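Local coordinates for protein possible flavin reductase (Haemophilus somnus 129PT, PDB 2R0X) that probably binds FMN and reduces riboflavin with NADPH, within a split-barrel fold, at residues A[48-53]-A[66-71]. Residues are numbered along the deposited sequence; the frame is centred on the assembly and turned at random. Where two conformers were deposited one is given.
Sequences LLVCIN and RVLMVN. With ACT (acetate ion), chain B.
Asn-71 OD1 accepts two hydrogen bonds, from Asn-115 ND2 and the backbone N of Leu-109; next to it in the chain, Val-70 turns its CG2 methyl toward Leu-48 and Val-50. The pair illustrates how a barrel core is filled: two strands that share no backbone bond meet through side chains alone. Their axes approach to 9.6 Å and cross at 95°, nearly at right angles, which keeps the contact small, at 139 Å² of buried surface.

Val-70 CG2 is the hub. In one of its two conformers, Leu-48 brings both methyls to it, CD1 at 3.9 Å and CD2 at 4.0 Å from Val-70 CG2. Val-50 presents its own CG2, 3.9 Å from Val-70 CG2. Both valines place CG1 anti to the backbone N (chi1 176° and 177°), which leaves CG2 of each to meet the other; the two side chains run past one another in opposite senses. A looser touch joins Val-50 CG2 to Leu-68 CD2 at 4.2 Å.

At the C-terminal end of strand 46-53, Asn-53 ND2 donates a nearly straight bond of 3.2 Å to OXT of an acetate, an ion probably taken up from the crystallisation liquor and also bound by His-129 NE2.

Strand 46-53 runs between strands 30-43 and 129-141, with Leu-49 packing against Leu-49 of the second subunit, while strand 67-72 lies between strands 17-25 and 114-126.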
loop_
_atom_site.group_PDB
_atom_site.type_symbol
_atom_site.label_atom_id
_atom_site.label_comp_id
_atom_site.label_asym_id
_atom_site.label_seq_id
_atom_site.Cartn_x
_atom_site.Cartn_y
_atom_site.Cartn_z
ATOM N N LEU A 48 -1.830 6.078 8.611
ATOM C CA LEU A 48 -1.287 5.375 7.479
ATOM C C LEU A 48 -0.093 4.602 8.006
ATOM O O LEU A 48 0.369 4.806 9.134
ATOM C CB LEU A 48 -0.969 6.384 6.366
ATOM C CG LEU A 48 0.037 7.498 6.657
ATOM C CD1 LEU A 48 1.440 6.966 6.666
ATOM C CD2 LEU A 48 -0.092 8.632 5.664
ATOM N N LEU A 49 0.389 3.697 7.164
ATOM C CA LEU A 49 1.657 3.047 7.428
ATOM C C LEU A 49 2.611 3.254 6.303
ATOM O O LEU A 49 2.222 3.511 5.160
ATOM C CB LEU A 49 1.475 1.550 7.712
ATOM C CG LEU A 49 0.967 0.650 6.566
ATOM C CD1 LEU A 49 2.069 0.270 5.592
ATOM C CD2 LEU A 49 0.299 -0.674 7.093
ATOM N N VAL A 50 3.883 3.203 6.677
ATOM C CA VAL A 50 4.992 3.322 5.770
ATOM C C VAL A 50 5.944 2.183 6.102
ATOM O O VAL A 50 6.324 2.023 7.262
ATOM C CB VAL A 50 5.746 4.660 5.971
ATOM C CG1 VAL A 50 6.978 4.709 5.043
ATOM C CG2 VAL A 50 4.805 5.841 5.726
ATOM N N CYS A 51 6.344 1.400 5.100
ATOM C CA CYS A 51 7.360 0.376 5.301
ATOM C C CYS A 51 8.747 0.975 4.977
ATOM O O CYS A 51 8.891 1.755 4.035
ATOM C CB CYS A 51 7.081 -0.874 4.494
ATOM S SG CYS A 51 5.535 -1.646 4.827
ATOM N N ILE A 52 9.737 0.651 5.791
ATOM C CA ILE A 52 11.066 1.232 5.685
ATOM C C ILE A 52 12.054 0.091 5.877
ATOM O O ILE A 52 11.867 -0.803 6.723
ATOM C CB ILE A 52 11.297 2.397 6.688
ATOM C CG1 ILE A 52 12.587 3.162 6.365
ATOM C CG2 ILE A 52 11.207 1.901 8.114
ATOM C CD1 ILE A 52 12.731 4.460 7.172
ATOM N N ASN A 53 13.136 0.138 5.097
ATOM C CA ASN A 53 14.234 -0.790 5.268
ATOM C C ASN A 53 15.022 -0.371 6.507
ATOM O O ASN A 53 15.540 0.746 6.567
ATOM C CB ASN A 53 15.129 -0.847 4.015
ATOM C CG ASN A 53 16.126 -2.003 4.082
ATOM O OD1 ASN A 53 16.807 -2.182 5.070
ATOM N ND2 ASN A 53 16.195 -2.795 3.008
ATOM N N ARG A 66 10.708 10.456 15.145
ATOM C CA ARG A 66 9.350 9.980 15.378
ATOM C C ARG A 66 8.222 10.810 14.768
ATOM O O ARG A 66 7.063 10.743 15.202
ATOM C CB ARG A 66 9.137 9.684 16.848
ATOM C CG ARG A 66 10.037 8.552 17.315
ATOM C CD ARG A 66 9.736 7.195 16.670
ATOM N NE ARG A 66 8.432 6.691 17.066
ATOM C CZ ARG A 66 8.231 5.932 18.139
ATOM N NH1 ARG A 66 9.226 5.510 18.899
ATOM N NH2 ARG A 66 6.994 5.615 18.454
ATOM N N VAL A 67 8.567 11.492 13.674
ATOM C CA VAL A 67 7.596 12.167 12.825
ATOM C C VAL A 67 8.025 11.952 11.392
ATOM O O VAL A 67 9.223 11.738 11.136
ATOM C CB VAL A 67 7.508 13.682 13.141
ATOM C CG1 VAL A 67 6.856 13.905 14.539
ATOM C CG2 VAL A 67 8.853 14.375 13.043
ATOM N N LEU A 68 7.076 12.003 10.466
ATOM C CA LEU A 68 7.407 11.938 9.051
ATOM C C LEU A 68 6.305 12.649 8.284
ATOM O O LEU A 68 5.190 12.801 8.739
ATOM C CB LEU A 68 7.614 10.501 8.574
ATOM C CG LEU A 68 6.506 9.483 8.664
ATOM C CD1 LEU A 68 5.450 9.678 7.597
ATOM C CD2 LEU A 68 7.095 8.092 8.505
HETATM N N MSE A 69 6.657 13.006 7.051
HETATM C CA MSE A 69 5.721 13.530 6.058
HETATM C C MSE A 69 5.663 12.567 4.883
HETATM O O MSE A 69 6.724 12.208 4.352
HETATM C CB MSE A 69 6.234 14.876 5.569
HETATM C CG MSE A 69 5.365 15.540 4.509
HETATM SE SE MSE A 69 3.809 16.482 5.125
HETATM C CE MSE A 69 4.826 17.809 6.142
ATOM N N VAL A 70 4.463 12.157 4.482
ATOM C CA VAL A 70 4.289 11.419 3.234
ATOM C C VAL A 70 3.928 12.450 2.164
ATOM O O VAL A 70 2.887 13.077 2.240
ATOM C CB VAL A 70 3.205 10.338 3.326
ATOM C CG1 VAL A 70 2.998 9.651 1.990
ATOM C CG2 VAL A 70 3.618 9.297 4.396
ATOM N N ASN A 71 4.820 12.611 1.193
ATOM C CA ASN A 71 4.595 13.522 0.056
ATOM C C ASN A 71 4.289 12.708 -1.196
ATOM O O ASN A 71 5.213 12.121 -1.797
ATOM C CB ASN A 71 5.869 14.358 -0.174
ATOM C CG ASN A 71 6.251 15.178 1.021
ATOM O OD1 ASN A 71 5.627 16.208 1.306
ATOM N ND2 ASN A 71 7.275 14.743 1.737
HETATM C C ACT B . 13.982 -1.227 0.365
HETATM O O ACT B . 12.738 -1.183 0.482
HETATM O OXT ACT B . 14.508 -2.359 0.346
HETATM C CH3 ACT B . 14.817 0.012 0.318
#